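Local coordinates for hypothetical protein TM1010 (PDB 2F4P) that is a small cupin-domain protein of unknown function from Thermotoga maritima, built as a beta-barrel and assembled from two copies of the chain, at residues Val54-Arg60 with Gly108-Glu114; Val45-Gln49 with Ile120-His125; Lys78-Gln82 with Ala143-Lys147. One frame throughout, in Å; residues are numbered along the deposited sequence.

Interaction 1: residues Val54-Arg60 with Gly108-Glu114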
loop_
_atom_site.group_PDB
_atom_site.type_symbol
_atom_site.label_atom_id
_atom_site.label_comp_id
_atom_site.label_asym_id
_atom_site.label_seq_id
_atom_site.Cartn_x
_atom_site.Cartn_y
_atom_site.Cartn_z
ATOM N N VAL A 54 10.704 8.156 -1.975
ATOM C CA VAL A 54 11.610 8.757 -0.988
ATOM C C VAL A 54 11.783 10.227 -1.313
ATOM O O VAL A 54 12.158 10.565 -2.445
ATOM C CB VAL A 54 13.016 8.124 -1.010
ATOM C CG1 VAL A 54 13.890 8.732 0.108
ATOM C CG2 VAL A 54 12.920 6.613 -0.891
ATOM N N PHE A 55 11.496 11.085 -0.335
ATOM C CA PHE A 55 11.772 12.525 -0.408
ATOM C C PHE A 55 12.985 12.770 0.487
ATOM O O PHE A 55 12.941 12.494 1.689
ATOM C CB PHE A 55 10.645 13.351 0.178
ATOM C CG PHE A 55 9.349 13.282 -0.587
ATOM C CD1 PHE A 55 8.451 12.262 -0.353
ATOM C CD2 PHE A 55 9.035 14.242 -1.506
ATOM C CE1 PHE A 55 7.251 12.194 -1.068
ATOM C CE2 PHE A 55 7.870 14.189 -2.212
ATOM C CZ PHE A 55 6.956 13.153 -1.973
ATOM N N GLU A 56 14.053 13.325 -0.072
ATOM C CA GLU A 56 15.172 13.777 0.774
ATOM C C GLU A 56 14.747 15.019 1.549
ATOM O O GLU A 56 13.787 15.670 1.174
ATOM C CB GLU A 56 16.387 14.091 -0.085
ATOM C CG GLU A 56 16.928 12.859 -0.828
ATOM C CD GLU A 56 17.273 11.709 0.063
ATOM O OE1 GLU A 56 17.709 11.932 1.225
ATOM O OE2 GLU A 56 17.144 10.555 -0.409
ATOM N N PRO A 57 15.468 15.362 2.631
ATOM C CA PRO A 57 15.047 16.520 3.412
ATOM C C PRO A 57 14.809 17.757 2.549
ATOM O O PRO A 57 15.601 18.065 1.661
ATOM C CB PRO A 57 16.200 16.717 4.400
ATOM C CG PRO A 57 16.808 15.409 4.556
ATOM C CD PRO A 57 16.655 14.709 3.212
ATOM N N GLY A 58 13.680 18.422 2.782
ATOM C CA GLY A 58 13.340 19.636 2.075
ATOM C C GLY A 58 12.575 19.390 0.773
ATOM O O GLY A 58 12.053 20.324 0.178
ATOM N N ALA A 59 12.559 18.159 0.288
ATOM C CA ALA A 59 11.924 17.869 -0.996
ATOM C C ALA A 59 10.436 17.614 -0.796
ATOM O O ALA A 59 9.996 17.136 0.265
ATOM C CB ALA A 59 12.583 16.691 -1.681
ATOM N N ARG A 60 9.663 17.953 -1.830
ATOM C CA ARG A 60 8.215 17.840 -1.764
ATOM C C ARG A 60 7.573 17.945 -3.119
ATOM O O ARG A 60 8.143 18.495 -4.065
ATOM C CB ARG A 60 7.632 18.920 -0.862
ATOM C CG ARG A 60 7.643 20.345 -1.418
ATOM C CD ARG A 60 8.740 21.136 -0.866
ATOM N NE ARG A 60 8.758 22.552 -1.288
ATOM C CZ ARG A 60 9.726 23.404 -0.945
ATOM N NH1 ARG A 60 10.747 22.998 -0.198
ATOM N NH2 ARG A 60 9.695 24.657 -1.360
ATOM N N GLY A 108 5.575 15.937 1.524
ATOM C CA GLY A 108 7.012 15.869 1.361
ATOM C C GLY A 108 7.743 15.716 2.651
ATOM O O GLY A 108 7.153 15.525 3.701
ATOM N N ALA A 109 9.065 15.838 2.572
ATOM C CA ALA A 109 9.891 15.565 3.720
ATOM C C ALA A 109 9.931 16.758 4.636
ATOM O O ALA A 109 9.622 17.892 4.247
ATOM C CB ALA A 109 11.283 15.207 3.283
ATOM N N ALA A 110 10.359 16.493 5.860
ATOM C CA ALA A 110 10.770 17.538 6.781
ATOM C C ALA A 110 12.055 18.234 6.287
ATOM O O ALA A 110 12.772 17.704 5.443
ATOM C CB ALA A 110 11.001 16.924 8.174
ATOM N N PRO A 111 12.339 19.441 6.796
ATOM C CA PRO A 111 13.564 20.126 6.386
ATOM C C PRO A 111 14.853 19.356 6.721
ATOM O O PRO A 111 15.893 19.572 6.079
ATOM C CB PRO A 111 13.527 21.446 7.171
ATOM C CG PRO A 111 12.170 21.588 7.707
ATOM C CD PRO A 111 11.502 20.256 7.696
ATOM N N ASP A 112 14.794 18.481 7.724
ATOM C CA ASP A 112 16.018 17.862 8.265
ATOM C C ASP A 112 15.920 16.362 8.448
ATOM O O ASP A 112 16.694 15.776 9.211
ATOM C CB ASP A 112 16.371 18.523 9.593
ATOM C CG ASP A 112 15.261 18.413 10.624
ATOM O OD1 ASP A 112 14.232 17.748 10.369
ATOM O OD2 ASP A 112 15.420 19.035 11.694
ATOM N N GLU A 113 14.978 15.754 7.725
ATOM C CA GLU A 113 14.789 14.320 7.736
ATOM C C GLU A 113 14.054 13.877 6.475
ATOM O O GLU A 113 13.158 14.561 5.995
ATOM C CB GLU A 113 14.014 13.898 8.998
ATOM C CG GLU A 113 13.982 12.426 9.243
ATOM C CD GLU A 113 13.473 12.040 10.643
ATOM O OE1 GLU A 113 13.257 12.931 11.498
ATOM O OE2 GLU A 113 13.277 10.825 10.875
ATOM N N GLU A 114 14.414 12.701 5.968
ATOM C CA GLU A 114 13.766 12.154 4.792
ATOM C C GLU A 114 12.355 11.650 5.141
ATOM O O GLU A 114 12.034 11.392 6.316
ATOM C CB GLU A 114 14.621 11.025 4.216
ATOM C CG GLU A 114 14.405 9.719 4.929
ATOM C CD GLU A 114 15.467 8.708 4.638
ATOM O OE1 GLU A 114 16.065 8.742 3.531
ATOM O OE2 GLU A 114 15.709 7.888 5.553
HETATM O O HOH W 1 18.158 10.523 3.182
#
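Two backbone hydrogen bonds tie the turn E56-A59 to the end of strand 105-109 and the loop that follows it: A109 N donates to A59 O at 2.8 Å, and G58 N to A110 O at 2.9 Å. The type II beta turn is closed by its own bond, A59 N to E56 O (2.9 Å), and G58 occupies its third position with a positive phi of 89°, where a CB would jam against the preceding carbonyl. R60 NH1 also reaches back to G58 O (3.0 Å), while NH2 bonds V135 O and the guanidinium makes a cation-pi contact with Y140. The carboxylates of E56 and E114 lie close despite like charge, their OE1 atoms 4.3 Å apart, and one water bridges them, donating to both, at 2.5 Å from E56 OE1 and 2.8 Å from E114 OE1; their OE2 atoms form salt bridges with R20 and R76, respectively. CA-H...O contacts reinforce the backbone, with P57 CA 3.3 Å from A110 O and E114 CA 3.2 Å from F55 O. Packing is tight. G108 CA lies over the face of the F55 ring, 3.9 Å from its centroid, and a CB on G108 would collide with R60 CB and A59 O. The A109 methyl fits beneath the turn, its CB 3.7 Å from F55 CB and 3.3 Å from E56 O. The contact thus links the turn between strands 49-55 and 60-65 to the loop between strands 105-109 and 115-121, with strand 33-37 against F55 and A59, and strand 78-83 and helix 137-144 against P111.

Interaction 2: residues Val45-Gln49 with Ile120-His125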
loop_
_atom_site.group_PDB
_atom_site.type_symbol
_atom_site.label_atom_id
_atom_site.label_comp_id
_atom_site.label_asym_id
_atom_site.label_seq_id
_atom_site.Cartn_x
_atom_site.Cartn_y
_atom_site.Cartn_z
ATOM N N VAL A 45 -6.438 -3.752 -14.598
ATOM C CA VAL A 45 -7.035 -4.834 -13.796
ATOM C C VAL A 45 -7.515 -4.323 -12.402
ATOM O O VAL A 45 -8.455 -4.860 -11.809
ATOM C CB VAL A 45 -5.985 -5.993 -13.641
ATOM C CG1 VAL A 45 -6.402 -7.007 -12.594
ATOM C CG2 VAL A 45 -5.767 -6.698 -14.995
ATOM N N PHE A 46 -6.894 -3.258 -11.911
ATOM C CA PHE A 46 -7.068 -2.839 -10.520
ATOM C C PHE A 46 -7.705 -1.456 -10.348
ATOM O O PHE A 46 -8.225 -1.153 -9.268
ATOM C CB PHE A 46 -5.710 -2.907 -9.779
ATOM C CG PHE A 46 -5.137 -4.299 -9.701
ATOM C CD1 PHE A 46 -5.555 -5.191 -8.739
ATOM C CD2 PHE A 46 -4.200 -4.722 -10.626
ATOM C CE1 PHE A 46 -5.064 -6.513 -8.714
ATOM C CE2 PHE A 46 -3.695 -6.010 -10.588
ATOM C CZ PHE A 46 -4.142 -6.914 -9.620
ATOM N N ASN A 47 -7.688 -0.629 -11.391
ATOM C CA ASN A 47 -8.141 0.785 -11.300
ATOM C C ASN A 47 -7.430 1.563 -10.187
ATOM O O ASN A 47 -7.972 2.508 -9.586
ATOM C CB ASN A 47 -9.671 0.859 -11.154
ATOM C CG ASN A 47 -10.221 2.215 -11.496
ATOM O OD1 ASN A 47 -9.623 2.969 -12.283
ATOM N ND2 ASN A 47 -11.366 2.553 -10.903
ATOM N N THR A 48 -6.185 1.168 -9.943
ATOM C CA THR A 48 -5.393 1.637 -8.812
ATOM C C THR A 48 -3.918 1.593 -9.210
ATOM O O THR A 48 -3.479 0.638 -9.837
ATOM C CB THR A 48 -5.582 0.665 -7.622
ATOM O OG1 THR A 48 -6.970 0.465 -7.375
ATOM C CG2 THR A 48 -4.915 1.153 -6.358
ATOM N N GLN A 49 -3.149 2.621 -8.862
ATOM C CA GLN A 49 -1.714 2.541 -8.995
ATOM C C GLN A 49 -1.090 2.645 -7.626
ATOM O O GLN A 49 -1.678 3.226 -6.721
ATOM C CB GLN A 49 -1.217 3.631 -9.910
ATOM C CG GLN A 49 -1.549 3.361 -11.333
ATOM C CD GLN A 49 -1.041 4.439 -12.236
ATOM O OE1 GLN A 49 -1.111 5.627 -11.906
ATOM N NE2 GLN A 49 -0.515 4.041 -13.388
ATOM N N ILE A 120 -0.969 5.252 -2.870
ATOM C CA ILE A 120 -1.972 4.519 -3.622
ATOM C C ILE A 120 -2.849 5.556 -4.325
ATOM O O ILE A 120 -3.502 6.360 -3.647
ATOM C CB ILE A 120 -2.833 3.652 -2.704
ATOM C CG1 ILE A 120 -1.953 2.757 -1.841
ATOM C CG2 ILE A 120 -3.798 2.807 -3.511
ATOM C CD1 ILE A 120 -2.663 2.049 -0.730
ATOM N N SER A 121 -2.809 5.584 -5.652
ATOM C CA SER A 121 -3.742 6.403 -6.430
ATOM C C SER A 121 -4.992 5.542 -6.697
ATOM O O SER A 121 -4.935 4.565 -7.434
ATOM C CB SER A 121 -3.126 6.855 -7.748
ATOM O OG SER A 121 -1.980 7.630 -7.539
ATOM N N THR A 122 -6.106 5.938 -6.102
ATOM C CA THR A 122 -7.351 5.213 -6.184
ATOM C C THR A 122 -8.183 5.741 -7.343
ATOM O O THR A 122 -8.039 6.909 -7.753
ATOM C CB THR A 122 -8.112 5.337 -4.863
ATOM O OG1 THR A 122 -8.238 6.729 -4.499
ATOM C CG2 THR A 122 -7.337 4.623 -3.767
ATOM N N GLN A 123 -9.052 4.888 -7.859
ATOM C CA GLN A 123 -10.019 5.256 -8.892
ATOM C C GLN A 123 -9.352 6.001 -10.035
ATOM O O GLN A 123 -9.779 7.083 -10.429
ATOM C CB GLN A 123 -11.144 6.082 -8.278
ATOM C CG GLN A 123 -11.890 5.319 -7.197
ATOM C CD GLN A 123 -12.843 6.184 -6.390
ATOM O OE1 GLN A 123 -14.037 5.896 -6.362
ATOM N NE2 GLN A 123 -12.309 7.228 -5.676
ATOM N N VAL A 124 -8.298 5.385 -10.563
ATOM C CA VAL A 124 -7.477 5.979 -11.605
ATOM C C VAL A 124 -8.297 6.360 -12.835
ATOM O O VAL A 124 -8.010 7.352 -13.478
ATOM C CB VAL A 124 -6.276 5.052 -11.955
ATOM C CG1 VAL A 124 -5.529 5.522 -13.226
ATOM C CG2 VAL A 124 -5.329 4.999 -10.772
ATOM N N HIS A 125 -9.344 5.602 -13.128
ATOM C CA HIS A 125 -10.144 5.855 -14.320
ATOM C C HIS A 125 -10.789 7.259 -14.275
ATOM O O HIS A 125 -11.154 7.804 -15.315
ATOM C CB HIS A 125 -11.197 4.752 -14.458
ATOM C CG HIS A 125 -12.064 4.876 -15.669
ATOM N ND1 HIS A 125 -13.205 5.655 -15.694
ATOM C CD2 HIS A 125 -11.988 4.281 -16.882
ATOM C CE1 HIS A 125 -13.774 5.560 -16.884
ATOM N NE2 HIS A 125 -13.062 4.724 -17.620
HETATM O O HOH W 2 -8.833 2.405 -6.491
#
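N47 accepts two hydrogen bonds, through its backbone O and its OD1. With a positive phi of 54° and chi1 in the t well, its side chain swings round so that OD1 accepts from H125 N at 2.8 Å, while its carbonyl O accepts from V124 N at 3.1 Å; one residue thereby holds the start of the 3-10 segment at V124-H125. T48, chi1 m, directs OG1 back to F46 O (2.8 Å), and a water donates to T48 OG1 and accepts from Q123 N, both at 2.8 Å. The T48 CG2 methyl packs against I120 CG2 at 3.5 Å. V124, chi1 t, brings CG2 to 3.7 Å from Q49 N, beside the Q49 side chain (chi1 m, chi2 t), whose NE2 bonds T40 O. Q49 and S121 form an antiparallel hydrogen-bonded pair, Q49 N to S121 O at 3.0 Å and S121 N to Q49 O at 2.8 Å. I120 and T48 also pack on I120 and T122 of the second subunit. This is antiparallel pairing where strand 49-55 begins and strand 115-121 ends, in a cupin beta-barrel.

Interaction 3: residues Lys78-Gln82 with Ala143-Lys147. With EDO (1,2-ethanediol), chain G.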
loop_
_atom_site.group_PDB
_atom_site.type_symbol
_atom_site.label_atom_id
_atom_site.label_comp_id
_atom_site.label_asym_id
_atom_site.label_seq_id
_atom_site.Cartn_x
_atom_site.Cartn_y
_atom_site.Cartn_z
ATOM N N LYS A 78 10.172 11.443 8.592
ATOM C CA LYS A 78 9.317 12.523 9.027
ATOM C C LYS A 78 8.976 13.394 7.830
ATOM O O LYS A 78 9.847 13.750 7.028
ATOM C CB LYS A 78 10.012 13.377 10.099
ATOM C CG LYS A 78 9.146 14.515 10.651
ATOM C CD LYS A 78 9.871 15.289 11.763
ATOM C CE LYS A 78 9.093 16.515 12.219
ATOM N NZ LYS A 78 9.953 17.421 13.045
ATOM N N GLY A 79 7.701 13.707 7.695
ATOM C CA GLY A 79 7.267 14.603 6.656
ATOM C C GLY A 79 6.076 15.432 7.015
ATOM O O GLY A 79 5.673 15.509 8.164
ATOM N N PHE A 80 5.511 16.034 5.984
ATOM C CA PHE A 80 4.380 16.932 6.097
ATOM C C PHE A 80 3.398 16.687 4.980
ATOM O O PHE A 80 3.794 16.358 3.853
ATOM C CB PHE A 80 4.838 18.389 6.027
ATOM C CG PHE A 80 5.588 18.808 7.217
ATOM C CD1 PHE A 80 6.947 18.520 7.325
ATOM C CD2 PHE A 80 4.961 19.453 8.257
ATOM C CE1 PHE A 80 7.660 18.906 8.465
ATOM C CE2 PHE A 80 5.661 19.831 9.379
ATOM C CZ PHE A 80 7.020 19.556 9.483
ATOM N N TYR A 81 2.121 16.844 5.333
ATOM C CA TYR A 81 1.004 16.847 4.412
ATOM C C TYR A 81 0.197 18.129 4.648
ATOM O O TYR A 81 -0.085 18.481 5.771
ATOM C CB TYR A 81 0.120 15.622 4.641
ATOM C CG TYR A 81 -1.230 15.647 3.951
ATOM C CD1 TYR A 81 -1.346 15.487 2.574
ATOM C CD2 TYR A 81 -2.403 15.864 4.680
ATOM C CE1 TYR A 81 -2.570 15.496 1.949
ATOM C CE2 TYR A 81 -3.644 15.885 4.046
ATOM C CZ TYR A 81 -3.723 15.699 2.681
ATOM O OH TYR A 81 -4.946 15.712 2.036
ATOM N N GLN A 82 -0.158 18.824 3.578
ATOM C CA GLN A 82 -0.942 20.035 3.701
ATOM C C GLN A 82 -1.949 20.173 2.586
ATOM O O GLN A 82 -1.593 20.085 1.411
ATOM C CB GLN A 82 -0.044 21.253 3.699
ATOM C CG GLN A 82 -0.833 22.584 3.854
ATOM C CD GLN A 82 0.073 23.765 4.156
ATOM O OE1 GLN A 82 1.027 24.044 3.414
ATOM N NE2 GLN A 82 -0.230 24.485 5.238
ATOM N N ALA A 143 4.937 26.246 6.807
ATOM C CA ALA A 143 4.402 24.937 7.102
ATOM C C ALA A 143 5.263 24.114 8.044
ATOM O O ALA A 143 4.723 23.374 8.864
ATOM C CB ALA A 143 4.141 24.156 5.797
ATOM N N THR A 144 6.581 24.256 7.951
ATOM C CA THR A 144 7.502 23.310 8.593
ATOM C C THR A 144 8.412 23.870 9.679
ATOM O O THR A 144 8.817 23.133 10.575
ATOM C CB THR A 144 8.424 22.650 7.542
ATOM O OG1 THR A 144 9.267 23.640 6.936
ATOM C CG2 THR A 144 7.607 21.965 6.486
ATOM N N GLU A 145 8.768 25.146 9.595
ATOM C CA GLU A 145 9.769 25.703 10.501
ATOM C C GLU A 145 9.355 25.505 11.958
ATOM O O GLU A 145 8.216 25.806 12.334
ATOM C CB GLU A 145 10.010 27.194 10.222
ATOM N N GLY A 146 10.283 24.968 12.758
ATOM C CA GLY A 146 10.059 24.721 14.186
ATOM C C GLY A 146 9.148 23.554 14.552
ATOM O O GLY A 146 8.793 23.404 15.721
ATOM N N LYS A 147 8.771 22.722 13.576
ATOM C CA LYS A 147 7.801 21.637 13.832
ATOM C C LYS A 147 8.448 20.239 13.982
ATOM O O LYS A 147 9.650 20.109 14.252
ATOM C CB LYS A 147 6.679 21.646 12.778
ATOM C CG LYS A 147 6.057 23.039 12.569
ATOM C CD LYS A 147 4.527 23.065 12.687
ATOM C CE LYS A 147 3.829 22.285 11.577
ATOM N NZ LYS A 147 2.657 23.023 11.013
ATOM O OXT LYS A 147 7.780 19.201 13.899
HETATM C C1 EDO G . 1.336 25.471 8.018
HETATM O O1 EDO G . 0.588 24.711 8.944
HETATM C C2 EDO G . 0.590 26.671 7.477
HETATM O O2 EDO G . 1.226 27.009 6.249
#
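The C-terminal helix of this cupin chain lies against strand 78-83, and the contact fastens the chain terminus to that strand. K78, fully extended with all four chi angles t, carries NZ to the terminal carboxylate of K147: a salt bridge to OXT at 2.9 Å and a hydrogen bond to O at 3.0 Å. The type II turn T144-K147, with G146 at positive phi and K147 N bonded to T144 O (3.0 Å), folds the terminus back to meet it. Between strand and helix end stands F80. T144 CG2 sits over its ring face in a CH-pi contact, 3.6 Å from the centroid, and K147 CE approaches the ring edge, 3.8 Å from F80 CE2. Q82 NE2 donates to O2 of 1,2-ethanediol at 3.1 Å and also bonds K86 O, while Q82 OE1, 3.9 Å from A143 CB, accepts from W106 NE1. Through F80 and the K78-K147 salt bridge, the end of helix 137-144 and the chain terminus pack on strand 78-83 of the cupin fold.

Overall arrangement
Along the chain the segments run 45-49, 54-60, 78-82, 108-114, 120-125 and 143-147, so interaction 1 is nested within the loop closed by interaction 2, whereas interaction 3 crosses both. Interactions 1 and 3 adjoin, their centres about 9 Å apart: strands 105-109 and 78-83 are sheet neighbours, with G108 O 2.9 Å from F80 N, and P111 CG packs 3.6 Å from T144 OG1. Interaction 2 lies across the chain's centre, about 26 Å and 28 Å from their centres. Strands 49-55 and 115-121 pair in one sheet, extending from interaction 1 to interaction 2. One end of the cupin fold therefore carries the turns and C-terminal helix, and the other meets the second subunit.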